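Local coordinates for Serine/threonine-protein kinase Tel1 (Chaetomium thermophilum, PDB 6SKY), which phosphorylates serine and threonine residues of proteins with ATP, and probably signals DNA damage to the checkpoint machinery as the ATM-family kinase of this fungus, at residues Arg1653-Gln1658 against Asp2731-Phe2736; Thr1845-Arg1850 against Leu1888-Leu1893. All blocks are in the same frame, centred on the assembly; numbering follows the deposited sequence.

Contact 1: residues Arg1653-Gln1658 against Asp2731-Phe2736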
loop_
_atom_site.group_PDB
_atom_site.type_symbol
_atom_site.label_atom_id
_atom_site.label_comp_id
_atom_site.label_asym_id
_atom_site.label_seq_id
_atom_site.Cartn_x
_atom_site.Cartn_y
_atom_site.Cartn_z
ATOM N N ARG A 1653 -4.148 13.597 -37.696
ATOM C CA ARG A 1653 -4.863 12.808 -38.686
ATOM C C ARG A 1653 -3.897 11.937 -39.467
ATOM O O ARG A 1653 -2.773 12.344 -39.762
ATOM C CB ARG A 1653 -5.637 13.710 -39.639
ATOM C CG ARG A 1653 -6.937 14.225 -39.072
ATOM C CD ARG A 1653 -7.725 14.930 -40.142
ATOM N NE ARG A 1653 -6.873 15.826 -40.913
ATOM C CZ ARG A 1653 -6.861 17.146 -40.780
ATOM N NH1 ARG A 1653 -7.670 17.734 -39.910
ATOM N NH2 ARG A 1653 -6.048 17.880 -41.527
ATOM N N GLU A 1654 -4.344 10.732 -39.806
ATOM C CA GLU A 1654 -3.492 9.755 -40.457
ATOM C C GLU A 1654 -4.024 9.244 -41.784
ATOM O O GLU A 1654 -3.287 8.559 -42.495
ATOM C CB GLU A 1654 -3.258 8.559 -39.531
ATOM C CG GLU A 1654 -4.519 7.830 -39.174
ATOM C CD GLU A 1654 -4.280 6.764 -38.156
ATOM O OE1 GLU A 1654 -3.501 6.999 -37.212
ATOM O OE2 GLU A 1654 -4.865 5.681 -38.309
ATOM N N SER A 1655 -5.263 9.540 -42.137
ATOM C CA SER A 1655 -5.790 9.208 -43.446
ATOM C C SER A 1655 -6.094 10.485 -44.212
ATOM O O SER A 1655 -6.042 11.589 -43.677
ATOM C CB SER A 1655 -7.043 8.337 -43.330
ATOM O OG SER A 1655 -8.014 8.950 -42.510
ATOM N N GLN A 1656 -6.406 10.317 -45.489
ATOM C CA GLN A 1656 -6.784 11.419 -46.352
ATOM C C GLN A 1656 -8.280 11.501 -46.568
ATOM O O GLN A 1656 -8.721 12.224 -47.457
ATOM C CB GLN A 1656 -6.084 11.296 -47.699
ATOM C CG GLN A 1656 -4.595 11.499 -47.639
ATOM C CD GLN A 1656 -4.213 12.952 -47.570
ATOM O OE1 GLN A 1656 -3.497 13.373 -46.668
ATOM N NE2 GLN A 1656 -4.677 13.727 -48.532
ATOM N N LEU A 1657 -9.073 10.785 -45.777
ATOM C CA LEU A 1657 -10.507 10.757 -46.016
ATOM C C LEU A 1657 -11.139 12.128 -45.856
ATOM O O LEU A 1657 -12.182 12.403 -46.460
ATOM C CB LEU A 1657 -11.172 9.756 -45.083
ATOM C CG LEU A 1657 -11.124 8.313 -45.560
ATOM C CD1 LEU A 1657 -12.046 7.473 -44.731
ATOM C CD2 LEU A 1657 -11.516 8.243 -47.007
ATOM N N GLN A 1658 -10.526 13.007 -45.070
ATOM C CA GLN A 1658 -11.083 14.341 -44.897
ATOM C C GLN A 1658 -10.983 15.152 -46.179
ATOM O O GLN A 1658 -11.898 15.908 -46.511
ATOM C CB GLN A 1658 -10.382 15.060 -43.755
ATOM C CG GLN A 1658 -11.223 15.192 -42.513
ATOM C CD GLN A 1658 -11.098 16.562 -41.883
ATOM O OE1 GLN A 1658 -10.326 17.403 -42.344
ATOM N NE2 GLN A 1658 -11.865 16.798 -40.827
ATOM N N ASP A 2731 -14.753 7.106 -41.052
ATOM C CA ASP A 2731 -13.372 7.552 -40.915
ATOM C C ASP A 2731 -12.740 6.888 -39.698
ATOM O O ASP A 2731 -13.303 6.959 -38.609
ATOM C CB ASP A 2731 -13.352 9.065 -40.767
ATOM C CG ASP A 2731 -11.980 9.662 -40.928
ATOM O OD1 ASP A 2731 -11.037 8.934 -41.266
ATOM O OD2 ASP A 2731 -11.844 10.879 -40.719
ATOM N N PRO A 2732 -11.586 6.230 -39.839
ATOM C CA PRO A 2732 -11.034 5.475 -38.704
ATOM C C PRO A 2732 -10.674 6.308 -37.487
ATOM O O PRO A 2732 -10.752 5.798 -36.365
ATOM C CB PRO A 2732 -9.800 4.812 -39.315
ATOM C CG PRO A 2732 -10.152 4.649 -40.712
ATOM C CD PRO A 2732 -10.916 5.861 -41.092
ATOM N N ASP A 2733 -10.291 7.566 -37.656
ATOM C CA ASP A 2733 -10.004 8.400 -36.496
ATOM C C ASP A 2733 -11.268 8.672 -35.697
ATOM O O ASP A 2733 -11.323 8.443 -34.479
ATOM C CB ASP A 2733 -9.378 9.709 -36.958
ATOM C CG ASP A 2733 -8.442 9.520 -38.126
ATOM O OD1 ASP A 2733 -7.709 8.510 -38.144
ATOM O OD2 ASP A 2733 -8.443 10.375 -39.033
ATOM N N GLU A 2734 -12.296 9.167 -36.381
ATOM C CA GLU A 2734 -13.591 9.380 -35.759
ATOM C C GLU A 2734 -14.161 8.084 -35.212
ATOM O O GLU A 2734 -14.713 8.064 -34.115
ATOM C CB GLU A 2734 -14.536 10.000 -36.775
ATOM C CG GLU A 2734 -15.697 10.726 -36.175
ATOM C CD GLU A 2734 -16.660 11.215 -37.222
ATOM O OE1 GLU A 2734 -16.576 10.730 -38.370
ATOM O OE2 GLU A 2734 -17.499 12.082 -36.905
ATOM N N TRP A 2735 -14.046 6.995 -35.967
ATOM C CA TRP A 2735 -14.545 5.705 -35.509
ATOM C C TRP A 2735 -13.922 5.309 -34.182
ATOM O O TRP A 2735 -14.627 4.925 -33.244
ATOM C CB TRP A 2735 -14.269 4.655 -36.577
ATOM C CG TRP A 2735 -14.457 3.236 -36.171
ATOM C CD1 TRP A 2735 -15.618 2.543 -36.145
ATOM C CD2 TRP A 2735 -13.436 2.316 -35.781
ATOM N NE1 TRP A 2735 -15.395 1.257 -35.744
ATOM C CE2 TRP A 2735 -14.060 1.094 -35.511
ATOM C CE3 TRP A 2735 -12.056 2.415 -35.620
ATOM C CZ2 TRP A 2735 -13.356 -0.017 -35.100
ATOM C CZ3 TRP A 2735 -11.367 1.316 -35.205
ATOM C CH2 TRP A 2735 -12.012 0.115 -34.951
ATOM N N PHE A 2736 -12.598 5.406 -34.077
ATOM C CA PHE A 2736 -11.932 4.993 -32.850
ATOM C C PHE A 2736 -12.327 5.878 -31.679
ATOM O O PHE A 2736 -12.594 5.383 -30.577
ATOM C CB PHE A 2736 -10.424 5.003 -33.052
ATOM C CG PHE A 2736 -9.662 4.494 -31.880
ATOM C CD1 PHE A 2736 -9.697 3.167 -31.550
ATOM C CD2 PHE A 2736 -8.920 5.344 -31.101
ATOM C CE1 PHE A 2736 -9.014 2.705 -30.474
ATOM C CE2 PHE A 2736 -8.236 4.877 -30.029
ATOM C CZ PHE A 2736 -8.283 3.559 -29.715
#
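Two aspartates at the start of helix 2732-2755 face the turn that leads into helix 1657-1663. Ser1655 points toward them. Ser1655 OG sits between the backbone N and the carbonyl carbon (chi1 55°) and gives a weak hydrogen bond of 3.3 Å to Asp2731 OD1. Asp2731 holds the N-cap position, but its carboxylate makes no capping bond and turns to the serine instead, with CG anti to the backbone N (chi1 -167°). Leu1657 runs past Asp2731 in the opposite direction and lays CD1 4.1 Å from Pro2732 CD. Asp2733 points at the turn and slides past Glu1654, their carboxylate planes 84° apart. Glu1654 CG comes 3.4 Å from Asp2733 OD1, so the aspartate lies against the glutamate's aliphatic stem. Glu1654 OE2 lies 4.0 Å from Asp2733 OD1, a like-charged pair that would probably repel, and accepts a hydrogen bond from the backbone N of Val1886. Arg1653 crosses Asp2733 at about a right angle, but Arg1653 NE stays 6.0 Å from Asp2733 OD2. The contact joins the kinase domain to the helical region ahead of it in the chain. Helix 1836-1849 touches Ser1655 and Pro2732, and helix 1884-1898 touches Glu1654, Pro2732 and Phe2736.

Contact 2: residues Thr1845-Arg1850 against Leu1888-Leu1893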
loop_
_atom_site.group_PDB
_atom_site.type_symbol
_atom_site.label_atom_id
_atom_site.label_comp_id
_atom_site.label_asym_id
_atom_site.label_seq_id
_atom_site.Cartn_x
_atom_site.Cartn_y
_atom_site.Cartn_z
ATOM N N THR A 1845 -6.942 4.419 -50.735
ATOM C CA THR A 1845 -7.947 4.043 -51.722
ATOM C C THR A 1845 -8.900 2.992 -51.172
ATOM O O THR A 1845 -10.109 3.069 -51.400
ATOM C CB THR A 1845 -7.282 3.530 -52.989
ATOM O OG1 THR A 1845 -6.366 4.514 -53.468
ATOM C CG2 THR A 1845 -8.311 3.274 -54.048
ATOM N N ILE A 1846 -8.375 1.992 -50.465
ATOM C CA ILE A 1846 -9.242 0.993 -49.842
ATOM C C ILE A 1846 -10.206 1.656 -48.868
ATOM O O ILE A 1846 -11.412 1.371 -48.857
ATOM C CB ILE A 1846 -8.399 -0.084 -49.145
ATOM C CG1 ILE A 1846 -7.592 -0.878 -50.159
ATOM C CG2 ILE A 1846 -9.275 -1.011 -48.363
ATOM C CD1 ILE A 1846 -6.689 -1.885 -49.531
ATOM N N LEU A 1847 -9.690 2.557 -48.034
ATOM C CA LEU A 1847 -10.547 3.269 -47.098
ATOM C C LEU A 1847 -11.628 4.052 -47.823
ATOM O O LEU A 1847 -12.791 4.034 -47.422
ATOM C CB LEU A 1847 -9.717 4.205 -46.232
ATOM C CG LEU A 1847 -8.867 3.603 -45.134
ATOM C CD1 LEU A 1847 -8.196 4.719 -44.404
ATOM C CD2 LEU A 1847 -9.739 2.818 -44.215
ATOM N N TYR A 1848 -11.261 4.764 -48.885
ATOM C CA TYR A 1848 -12.248 5.552 -49.610
ATOM C C TYR A 1848 -13.318 4.669 -50.225
ATOM O O TYR A 1848 -14.494 5.031 -50.241
ATOM C CB TYR A 1848 -11.572 6.389 -50.688
ATOM C CG TYR A 1848 -12.542 7.137 -51.554
ATOM C CD1 TYR A 1848 -13.150 8.283 -51.101
ATOM C CD2 TYR A 1848 -12.847 6.697 -52.825
ATOM C CE1 TYR A 1848 -14.030 8.959 -51.874
ATOM C CE2 TYR A 1848 -13.734 7.369 -53.603
ATOM C CZ TYR A 1848 -14.320 8.501 -53.122
ATOM O OH TYR A 1848 -15.206 9.191 -53.895
ATOM N N LEU A 1849 -12.935 3.510 -50.748
ATOM C CA LEU A 1849 -13.929 2.626 -51.335
ATOM C C LEU A 1849 -14.865 2.058 -50.285
ATOM O O LEU A 1849 -16.005 1.714 -50.600
ATOM C CB LEU A 1849 -13.253 1.495 -52.095
ATOM C CG LEU A 1849 -12.660 1.814 -53.458
ATOM C CD1 LEU A 1849 -11.893 0.624 -53.927
ATOM C CD2 LEU A 1849 -13.739 2.164 -54.432
ATOM N N ARG A 1850 -14.407 1.937 -49.043
ATOM C CA ARG A 1850 -15.302 1.501 -47.975
ATOM C C ARG A 1850 -16.427 2.483 -47.671
ATOM O O ARG A 1850 -17.357 2.113 -46.957
ATOM C CB ARG A 1850 -14.520 1.259 -46.698
ATOM C CG ARG A 1850 -14.107 -0.161 -46.481
ATOM C CD ARG A 1850 -13.419 -0.265 -45.152
ATOM N NE ARG A 1850 -14.060 0.592 -44.163
ATOM C CZ ARG A 1850 -15.022 0.194 -43.341
ATOM N NH1 ARG A 1850 -15.458 -1.053 -43.386
ATOM N NH2 ARG A 1850 -15.550 1.045 -42.475
ATOM N N LEU A 1888 -6.071 -0.793 -36.801
ATOM C CA LEU A 1888 -7.022 -1.414 -35.887
ATOM C C LEU A 1888 -8.356 -1.683 -36.568
ATOM O O LEU A 1888 -8.958 -2.742 -36.363
ATOM C CB LEU A 1888 -7.212 -0.530 -34.663
ATOM C CG LEU A 1888 -8.136 -1.037 -33.566
ATOM C CD1 LEU A 1888 -7.700 -2.384 -33.086
ATOM C CD2 LEU A 1888 -8.127 -0.071 -32.440
ATOM N N LEU A 1889 -8.836 -0.747 -37.382
ATOM C CA LEU A 1889 -10.063 -1.000 -38.127
ATOM C C LEU A 1889 -9.915 -2.197 -39.060
ATOM O O LEU A 1889 -10.816 -3.042 -39.149
ATOM C CB LEU A 1889 -10.460 0.247 -38.904
ATOM C CG LEU A 1889 -11.664 0.146 -39.834
ATOM C CD1 LEU A 1889 -12.919 -0.170 -39.084
ATOM C CD2 LEU A 1889 -11.823 1.432 -40.562
ATOM N N PHE A 1890 -8.785 -2.298 -39.758
ATOM C CA PHE A 1890 -8.574 -3.444 -40.635
ATOM C C PHE A 1890 -8.470 -4.740 -39.848
ATOM O O PHE A 1890 -8.949 -5.779 -40.299
ATOM C CB PHE A 1890 -7.321 -3.245 -41.473
ATOM C CG PHE A 1890 -7.490 -2.280 -42.591
ATOM C CD1 PHE A 1890 -8.696 -2.137 -43.219
ATOM C CD2 PHE A 1890 -6.432 -1.512 -43.013
ATOM C CE1 PHE A 1890 -8.842 -1.249 -44.244
ATOM C CE2 PHE A 1890 -6.576 -0.631 -44.036
ATOM C CZ PHE A 1890 -7.778 -0.497 -44.651
ATOM N N ALA A 1891 -7.845 -4.702 -38.673
ATOM C CA ALA A 1891 -7.739 -5.903 -37.855
ATOM C C ALA A 1891 -9.105 -6.375 -37.385
ATOM O O ALA A 1891 -9.361 -7.580 -37.302
ATOM C CB ALA A 1891 -6.828 -5.640 -36.664
ATOM N N GLU A 1892 -10.002 -5.442 -37.083
ATOM C CA GLU A 1892 -11.349 -5.835 -36.690
ATOM C C GLU A 1892 -12.132 -6.411 -37.860
ATOM O O GLU A 1892 -12.865 -7.393 -37.696
ATOM C CB GLU A 1892 -12.074 -4.649 -36.084
ATOM C CG GLU A 1892 -11.358 -4.120 -34.884
ATOM C CD GLU A 1892 -12.275 -3.907 -33.724
ATOM O OE1 GLU A 1892 -13.495 -4.087 -33.903
ATOM O OE2 GLU A 1892 -11.781 -3.561 -32.632
ATOM N N LEU A 1893 -11.997 -5.824 -39.048
ATOM C CA LEU A 1893 -12.632 -6.419 -40.222
ATOM C C LEU A 1893 -12.096 -7.821 -40.495
ATOM O O LEU A 1893 -12.852 -8.725 -40.865
ATOM C CB LEU A 1893 -12.437 -5.521 -41.437
ATOM C CG LEU A 1893 -13.046 -4.130 -41.323
ATOM C CD1 LEU A 1893 -12.767 -3.341 -42.561
ATOM C CD2 LEU A 1893 -14.513 -4.236 -41.108
#
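Two helices of the helical region, consistent with its alpha-solenoid build, meet here: the last turns of helix 1836-1849 and the middle of helix 1884-1898. The short segments cross at 63°, and their axes stay 12.7 Å apart at closest approach. That spacing is wide, so long side chains span it. Phe1890 and Arg1850 do this about equally, one from each segment. Phe1890 CG lies anti to the carbonyl carbon (chi1 -75°), and the ring tip reaches the other helix. Phe1890 CZ touches two branches, 4.0 Å from Ile1846 CG2 and 3.9 Å from Leu1847 CD2. Both side chains cross the phenylalanine obliquely. Leu1847 CD2 also comes within 4.4 Å of Leu1889 CD2. An alanine in place of Phe1890 would remove the ring and would probably leave Ile1846 and Leu1847 without their main apolar partner on helix 1884-1898. Arg1850 follows at the C-terminal end of the first segment. Its chain bends at chi3 (38°), and it meets Leu1893 tip to tip, with Arg1850 NH1 3.6 Å from Leu1893 CD1. Arg1850 NH2 lies 4.2 Å from Leu1889 CD2. The guanidinium therefore meets methyl groups here, and its contact with this segment is van der Waals packing. Pro2732 and Trp2735 of the kinase domain touch Leu1889. One helix, 1871-1880, intervenes in the chain and itself packs on Phe1890, through Met1871, Ala1874 and Ala1875. Such layers of helices, packed through apolar side chains, are consistent with the alpha-solenoid architecture of this kinase.

In the fold
Contact 1 ties distant parts of the chain together, whereas contact 2 joins helices close in sequence and is nested inside the loop that contact 1 closes. Their centres are about 10 Å apart. They touch through Phe2736 on Leu1888 and Leu1657 on Tyr1848. Helix 1836-1849 and helix 1884-1898, the two helices of contact 2, thus both flank contact 1. Contact 1 is partly buried and largely polar, with acidic groups facing a turn. Contact 2 is buried and mostly apolar, with an arginine among leucines as its polar element. Neither lies at the annotated nucleotide or magnesium site, and no second chain touches them.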